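Local coordinates for protein serine acetyltransferase 1, putative (Entamoeba histolytica, PDB 7BW9) that probably acetylates serine on its hydroxyl oxygen in cysteine biosynthesis, as a hexapeptide-repeat transferase with a left-handed beta-helix, and is seen here with bound cysteine, at residues Thr8-Leu12 against Leu93-Val97; Glu37-Gln42 against His131-Ile135. All coordinates share one frame; numbering follows the deposited sequence.

How the interactions relate
Both contacts join helices of the N-terminal helical part of the chain. Interaction 1 lies about 20 Å from the chain centre and interaction 2 about 8 Å, and their own centres are 15 Å apart. Their nearest atoms come to about 5 Å without touching, but two helices connect them. Helix 36-45 carries segment 37-42 and, through I44 and L45, also packs on L12 and F96 of interaction 1. Helix 96-113, which includes F96 and V97, meets M133 and M134 of interaction 2 through D106 and V103. It runs up to D114, P115 and A116, which with D179 and H180 line one pocket for bound cysteine.

Interaction 1 of 2, residues Thr8-Leu12 against Leu93-Val97; sequences TSQLL and LSQFV
T8, L11 and L12 of helix 2-17 make a largely apolar helix-to-helix contact with L93, F96 and V97, where helix 82-94 gives way to helix 96-113. It buries 273 Å², and its apolar character rests on the carbon-to-carbon approaches that make up most of it. T8 and V97 contribute the most, and both direct their CB toward the opposing segment. The two branches of T8 divide the work. Its CG2, set anti to the backbone N by a chi1 of -55° for OG1, lies 3.5 Å from L93 O and 3.7 Å from F96 CB. The side chains of T8 and F96 cross at about a right angle. OG1 comes within 3.4 Å of L93 O and 3.7 Å of L93 CB, but its hydrogen bond goes back to L4 O within its own helix, so the hydroxyl is satisfied there. L93 O in turn accepts the backbone N of F96 at 3.1 Å, which closes the turn between the two helices. One turn further along helix 2-17, V97 CG2 sits 3.8 Å from L11 CB and 4.1 Å from L12 CD2, with the side chains of L12 and V97 sliding past each other in opposite directions. L12 CD2 also approaches F96 CD1 at 4.2 Å, oblique to the ring. I44 and L45 of helix 36-45 touch F96, and L65 of helix 58-79 touches T8. Meeting the junction of helices 82-94 and 96-113 in this way packs the first helix against the rest of the helical N-terminal domain that precedes the left-handed beta-helix in serine acetyltransferases.

Interaction 2 of 2, residues Glu37-Gln42 against His131-Ile135; sequences ELELIQ and HVMMI
Segments 37-42 and 131-135, on helices 36-45 and 128-144, pass each other almost perpendicularly, with their axes 10.1 Å apart at closest and an angle of 92° between their directions. L38 and I135 have the closest CA pair, and their side chains supply the centre of the contact. I135 CD1 is wedged between two residues of the other helix, 3.9 Å from L38 CD1 and 3.8 Å from I41 CD1, and the I135 side chain crosses both at about a right angle. L38 reaches this point because its CG is anti to the backbone N (chi1 178°), which brings CD1 closer to the partner than the direction of its CB alone would. I41 uses its other branch as well: CG2 lies 4.0 Å from M134 CB, the two side chains sliding past each other in opposite directions. M134, extended beyond CG, lays SD 3.9 Å from Q42 CG. At the polar margin the extended Q42 brings its amide over one face of the H131 imidazole. Its NE2 stands 3.3 Å above the ring plane, offset toward the rim, and the amide and ring planes are 74° apart. H131 NE2 donates a hydrogen bond to I124 O, a bond that helps to fix the rotation of the ring under the amide. Around this pair, L154, M155 and I158 of helix 148-162 pack on I135, L68 of helix 58-79 backs I41, and V103 of helix 96-113 meets M134. V132 points away from segment 37-42 and touches I164 just ahead of strand 165-166. M133 touches F176 next to strand 177-178, so helix 128-144 rests against the start of the beta-helix.

Interaction 1 of 2, residues Thr8-Leu12 against Leu93-Val97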
ATOM      1  N   THR A   8      10.477 -20.798 -26.342  1.00 29.82           N
ATOM      2  CA  THR A   8      10.325 -19.518 -25.659  1.00 28.12           C
ATOM      3  C   THR A   8      11.628 -19.121 -24.973  1.00 23.63           C
ATOM      4  O   THR A   8      12.079 -17.979 -25.102  1.00 26.47           O
ATOM      5  CB  THR A   8       9.160 -19.592 -24.669  1.00 26.57           C
ATOM      6  OG1 THR A   8       7.975 -20.017 -25.359  1.00 28.35           O
ATOM      7  CG2 THR A   8       8.898 -18.235 -24.038  1.00 18.01           C
ATOM      8  N   SER A   9      12.288 -20.077 -24.313  1.00 22.22           N
ATOM      9  CA  SER A   9      13.589 -19.804 -23.711  1.00 24.30           C
ATOM     10  C   SER A   9      14.567 -19.280 -24.759  1.00 30.31           C
ATOM     11  O   SER A   9      15.234 -18.258 -24.553  1.00 28.47           O
ATOM     12  CB  SER A   9      14.133 -21.073 -23.045  1.00 20.67           C
ATOM     13  OG  SER A   9      13.376 -21.429 -21.903  1.00 26.07           O
ATOM     14  N   GLN A  10      14.641 -19.957 -25.914  1.00 30.18           N
ATOM     15  CA  GLN A  10      15.556 -19.529 -26.973  1.00 30.73           C
ATOM     16  C   GLN A  10      15.137 -18.189 -27.580  1.00 30.22           C
ATOM     17  O   GLN A  10      15.992 -17.359 -27.914  1.00 29.33           O
ATOM     18  CB  GLN A  10      15.646 -20.609 -28.053  1.00 36.54           C
ATOM     19  CG  GLN A  10      16.674 -20.328 -29.154  1.00 44.41           C
ATOM     20  CD  GLN A  10      18.036 -19.867 -28.622  1.00 48.62           C
ATOM     21  OE1 GLN A  10      18.600 -18.879 -29.105  1.00 42.54           O
ATOM     22  NE2 GLN A  10      18.569 -20.588 -27.635  1.00 48.08           N
ATOM     23  N   LEU A  11      13.832 -17.962 -27.745  1.00 21.90           N
ATOM     24  CA  LEU A  11      13.383 -16.660 -28.233  1.00 28.56           C
ATOM     25  C   LEU A  11      13.722 -15.552 -27.241  1.00 28.25           C
ATOM     26  O   LEU A  11      14.103 -14.444 -27.640  1.00 27.69           O
ATOM     27  CB  LEU A  11      11.882 -16.699 -28.527  1.00 30.43           C
ATOM     28  CG  LEU A  11      11.581 -17.440 -29.834  1.00 33.79           C
ATOM     29  CD1 LEU A  11      10.094 -17.561 -30.085  1.00 22.35           C
ATOM     30  CD2 LEU A  11      12.286 -16.753 -31.010  1.00 27.54           C
ATOM     31  N   LEU A  12      13.611 -15.838 -25.941  1.00 26.45           N
ATOM     32  CA  LEU A  12      13.982 -14.841 -24.945  1.00 28.05           C
ATOM     33  C   LEU A  12      15.468 -14.526 -25.022  1.00 26.36           C
ATOM     34  O   LEU A  12      15.863 -13.354 -24.986  1.00 24.78           O
ATOM     35  CB  LEU A  12      13.613 -15.323 -23.550  1.00 18.94           C
ATOM     36  CG  LEU A  12      12.139 -15.224 -23.171  1.00 21.48           C
ATOM     37  CD1 LEU A  12      11.883 -16.084 -21.941  1.00 25.24           C
ATOM     38  CD2 LEU A  12      11.803 -13.779 -22.896  1.00 26.32           C
ATOM     39  N   LEU A  93       3.208 -18.558 -22.836  1.00 21.60           N
ATOM     40  CA  LEU A  93       4.529 -18.835 -23.403  1.00 23.18           C
ATOM     41  C   LEU A  93       4.660 -18.245 -24.801  1.00 21.78           C
ATOM     42  O   LEU A  93       5.651 -17.571 -25.118  1.00 21.60           O
ATOM     43  CB  LEU A  93       4.785 -20.349 -23.423  1.00 16.95           C
ATOM     44  CG  LEU A  93       5.110 -20.873 -22.023  1.00 24.89           C
ATOM     45  CD1 LEU A  93       5.007 -22.391 -21.903  1.00 22.28           C
ATOM     46  CD2 LEU A  93       6.485 -20.393 -21.582  1.00 20.10           C
ATOM     47  N   SER A  94       3.660 -18.482 -25.653  1.00 17.19           N
ATOM     48  CA  SER A  94       3.713 -17.977 -27.019  1.00 27.23           C
ATOM     49  C   SER A  94       3.702 -16.452 -27.086  1.00 28.85           C
ATOM     50  O   SER A  94       4.181 -15.882 -28.073  1.00 27.45           O
ATOM     51  CB  SER A  94       2.542 -18.536 -27.822  1.00 26.40           C
ATOM     52  OG  SER A  94       1.388 -17.740 -27.617  1.00 45.53           O
ATOM     53  N   GLN A  95       3.178 -15.774 -26.069  1.00 23.70           N
ATOM     54  CA  GLN A  95       3.179 -14.315 -26.044  1.00 24.59           C
ATOM     55  C   GLN A  95       4.331 -13.722 -25.248  1.00 26.26           C
ATOM     56  O   GLN A  95       4.400 -12.497 -25.104  1.00 24.17           O
ATOM     57  CB  GLN A  95       1.865 -13.806 -25.466  1.00 26.37           C
ATOM     58  CG  GLN A  95       0.654 -14.361 -26.160  1.00 32.19           C
ATOM     59  CD  GLN A  95      -0.131 -13.308 -26.853  1.00 31.00           C
ATOM     60  OE1 GLN A  95      -0.962 -12.646 -26.244  1.00 43.69           O
ATOM     61  NE2 GLN A  95       0.127 -13.129 -28.143  1.00 50.09           N
ATOM     62  N   PHE A  96       5.253 -14.546 -24.746  1.00 21.51           N
ATOM     63  CA  PHE A  96       6.165 -14.057 -23.720  1.00 27.14           C
ATOM     64  C   PHE A  96       7.124 -13.000 -24.250  1.00 23.59           C
ATOM     65  O   PHE A  96       7.419 -12.025 -23.552  1.00 20.90           O
ATOM     66  CB  PHE A  96       6.937 -15.210 -23.081  1.00 22.19           C
ATOM     67  CG  PHE A  96       7.049 -15.070 -21.601  1.00 28.33           C
ATOM     68  CD1 PHE A  96       8.011 -14.239 -21.050  1.00 25.71           C
ATOM     69  CD2 PHE A  96       6.155 -15.712 -20.758  1.00 29.55           C
ATOM     70  CE1 PHE A  96       8.103 -14.079 -19.677  1.00 34.58           C
ATOM     71  CE2 PHE A  96       6.241 -15.563 -19.387  1.00 32.80           C
ATOM     72  CZ  PHE A  96       7.215 -14.739 -18.844  1.00 35.32           C
ATOM     73  N   VAL A  97       7.633 -13.165 -25.467  1.00 20.32           N
ATOM     74  CA  VAL A  97       8.524 -12.142 -26.003  1.00 18.13           C
ATOM     75  C   VAL A  97       7.734 -10.873 -26.346  1.00 19.96           C
ATOM     76  O   VAL A  97       8.206  -9.754 -26.125  1.00 20.92           O
ATOM     77  CB  VAL A  97       9.311 -12.706 -27.204  1.00 26.64           C
ATOM     78  CG1 VAL A  97      10.056 -11.607 -27.950  1.00 26.25           C
ATOM     79  CG2 VAL A  97      10.299 -13.779 -26.714  1.00 28.46           C
TER
HETATM   80  O   HOH W   1       7.362 -19.077 -27.617  1.00 31.20           O

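Interaction 2 of 2, residues Glu37-Gln42 against His131-Ile135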
ATOM      1  N   GLU A  37       6.049 -15.000  -8.329  1.00 21.63           N
ATOM      2  CA  GLU A  37       5.832 -14.651  -9.737  1.00 17.84           C
ATOM      3  C   GLU A  37       6.563 -13.369 -10.118  1.00 17.44           C
ATOM      4  O   GLU A  37       7.129 -13.282 -11.212  1.00 16.69           O
ATOM      5  CB  GLU A  37       4.344 -14.530 -10.042  1.00 16.07           C
ATOM      6  CG  GLU A  37       3.577 -15.811  -9.852  1.00 21.22           C
ATOM      7  CD  GLU A  37       2.966 -15.894  -8.465  1.00 26.92           C
ATOM      8  OE1 GLU A  37       3.662 -15.550  -7.481  1.00 25.81           O
ATOM      9  OE2 GLU A  37       1.785 -16.279  -8.364  1.00 24.39           O
ATOM     10  N   LEU A  38       6.598 -12.374  -9.223  1.00 16.62           N
ATOM     11  CA  LEU A  38       7.267 -11.117  -9.567  1.00 21.40           C
ATOM     12  C   LEU A  38       8.779 -11.301  -9.665  1.00 19.86           C
ATOM     13  O   LEU A  38       9.418 -10.838 -10.624  1.00 13.79           O
ATOM     14  CB  LEU A  38       6.932 -10.030  -8.545  1.00 18.75           C
ATOM     15  CG  LEU A  38       7.673  -8.727  -8.863  1.00 22.38           C
ATOM     16  CD1 LEU A  38       7.293  -8.187 -10.257  1.00 16.75           C
ATOM     17  CD2 LEU A  38       7.459  -7.674  -7.779  1.00 18.40           C
ATOM     18  N   GLU A  39       9.375 -11.959  -8.668  1.00 18.58           N
ATOM     19  CA  GLU A  39      10.812 -12.217  -8.725  1.00 20.45           C
ATOM     20  C   GLU A  39      11.179 -12.953 -10.007  1.00 15.11           C
ATOM     21  O   GLU A  39      12.139 -12.585 -10.697  1.00 16.38           O
ATOM     22  CB  GLU A  39      11.258 -13.017  -7.496  1.00 15.27           C
ATOM     23  CG  GLU A  39      11.147 -12.273  -6.189  1.00 27.82           C
ATOM     24  CD  GLU A  39      10.991 -13.210  -4.993  1.00 40.56           C
ATOM     25  OE1 GLU A  39      11.385 -14.397  -5.108  1.00 42.61           O
ATOM     26  OE2 GLU A  39      10.475 -12.759  -3.943  1.00 37.06           O
ATOM     27  N   LEU A  40      10.399 -13.972 -10.365  1.00 16.32           N
ATOM     28  CA  LEU A  40      10.725 -14.761 -11.550  1.00 14.41           C
ATOM     29  C   LEU A  40      10.531 -13.961 -12.822  1.00 19.72           C
ATOM     30  O   LEU A  40      11.382 -14.004 -13.721  1.00 18.16           O
ATOM     31  CB  LEU A  40       9.882 -16.031 -11.588  1.00 16.99           C
ATOM     32  CG  LEU A  40      10.372 -17.123 -10.629  1.00 21.86           C
ATOM     33  CD1 LEU A  40       9.469 -18.347 -10.713  1.00 20.19           C
ATOM     34  CD2 LEU A  40      11.823 -17.488 -10.942  1.00 20.65           C
ATOM     35  N   ILE A  41       9.411 -13.232 -12.929  1.00 18.47           N
ATOM     36  CA  ILE A  41       9.172 -12.452 -14.136  1.00 15.70           C
ATOM     37  C   ILE A  41      10.262 -11.413 -14.308  1.00 15.74           C
ATOM     38  O   ILE A  41      10.758 -11.189 -15.421  1.00 17.55           O
ATOM     39  CB  ILE A  41       7.758 -11.835 -14.097  1.00 23.09           C
ATOM     40  CG1 ILE A  41       6.725 -12.945 -14.310  1.00 20.44           C
ATOM     41  CG2 ILE A  41       7.589 -10.772 -15.150  1.00 19.97           C
ATOM     42  CD1 ILE A  41       5.367 -12.611 -13.803  1.00 22.56           C
ATOM     43  N   GLN A  42      10.695 -10.804 -13.204  1.00 13.34           N
ATOM     44  CA  GLN A  42      11.768  -9.819 -13.279  1.00 15.39           C
ATOM     45  C   GLN A  42      13.038 -10.430 -13.848  1.00 17.00           C
ATOM     46  O   GLN A  42      13.674  -9.852 -14.738  1.00 18.73           O
ATOM     47  CB  GLN A  42      12.048  -9.233 -11.893  1.00 15.14           C
ATOM     48  CG  GLN A  42      10.998  -8.212 -11.414  1.00 17.83           C
ATOM     49  CD  GLN A  42      11.208  -7.826  -9.960  1.00 21.18           C
ATOM     50  OE1 GLN A  42      11.737  -8.615  -9.157  1.00 18.19           O
ATOM     51  NE2 GLN A  42      10.818  -6.610  -9.614  1.00 18.41           N
ATOM     52  N   HIS A 131       6.580  -2.547 -12.356  1.00 18.34           N
ATOM     53  CA  HIS A 131       6.385  -3.886 -11.803  1.00 23.27           C
ATOM     54  C   HIS A 131       4.935  -4.314 -11.936  1.00 13.56           C
ATOM     55  O   HIS A 131       4.655  -5.480 -12.228  1.00 19.34           O
ATOM     56  CB  HIS A 131       6.846  -3.952 -10.341  1.00 13.23           C
ATOM     57  CG  HIS A 131       8.319  -3.717 -10.173  1.00 20.07           C
ATOM     58  ND1 HIS A 131       8.888  -3.372  -8.966  1.00 20.34           N
ATOM     59  CD2 HIS A 131       9.333  -3.767 -11.070  1.00 17.22           C
ATOM     60  CE1 HIS A 131      10.192  -3.218  -9.127  1.00 25.15           C
ATOM     61  NE2 HIS A 131      10.488  -3.456 -10.393  1.00 21.85           N
ATOM     62  N   VAL A 132       3.998  -3.383 -11.763  1.00 12.31           N
ATOM     63  CA  VAL A 132       2.596  -3.789 -11.857  1.00 13.37           C
ATOM     64  C   VAL A 132       2.260  -4.196 -13.287  1.00 12.24           C
ATOM     65  O   VAL A 132       1.445  -5.098 -13.506  1.00 14.66           O
ATOM     66  CB  VAL A 132       1.660  -2.678 -11.326  1.00 15.18           C
ATOM     67  CG1 VAL A 132       1.530  -1.530 -12.322  1.00 14.45           C
ATOM     68  CG2 VAL A 132       0.277  -3.244 -11.021  1.00 16.45           C
ATOM     69  N   MET A 133       2.901  -3.571 -14.279  1.00 14.23           N
ATOM     70  CA  MET A 133       2.622  -3.905 -15.670  1.00 14.71           C
ATOM     71  C   MET A 133       3.297  -5.203 -16.102  1.00 15.02           C
ATOM     72  O   MET A 133       2.727  -5.942 -16.912  1.00 15.39           O
ATOM     73  CB  MET A 133       3.030  -2.745 -16.577  1.00 15.86           C
ATOM     74  CG  MET A 133       2.065  -1.544 -16.475  1.00 18.59           C
ATOM     75  SD  MET A 133       0.311  -2.010 -16.521  1.00 24.73           S
ATOM     76  CE  MET A 133       0.252  -2.754 -18.163  1.00 16.63           C
ATOM     77  N   MET A 134       4.491  -5.508 -15.575  1.00 11.34           N
ATOM     78  CA  MET A 134       5.035  -6.857 -15.735  1.00 16.07           C
ATOM     79  C   MET A 134       4.010  -7.914 -15.324  1.00 16.27           C
ATOM     80  O   MET A 134       3.762  -8.878 -16.051  1.00 20.34           O
ATOM     81  CB  MET A 134       6.308  -7.022 -14.902  1.00 20.86           C
ATOM     82  CG  MET A 134       7.452  -6.077 -15.231  1.00 24.24           C
ATOM     83  SD  MET A 134       8.894  -6.521 -14.224  1.00 21.98           S
ATOM     84  CE  MET A 134      10.161  -5.432 -14.879  1.00 19.82           C
ATOM     85  N   ILE A 135       3.394  -7.741 -14.154  1.00 12.44           N
ATOM     86  CA  ILE A 135       2.393  -8.703 -13.704  1.00 13.08           C
ATOM     87  C   ILE A 135       1.123  -8.609 -14.548  1.00 15.61           C
ATOM     88  O   ILE A 135       0.548  -9.637 -14.937  1.00 12.96           O
ATOM     89  CB  ILE A 135       2.093  -8.493 -12.214  1.00 11.95           C
ATOM     90  CG1 ILE A 135       3.384  -8.571 -11.410  1.00 20.45           C
ATOM     91  CG2 ILE A 135       1.083  -9.526 -11.708  1.00 10.22           C
ATOM     92  CD1 ILE A 135       4.076  -9.955 -11.462  1.00 18.95           C
TER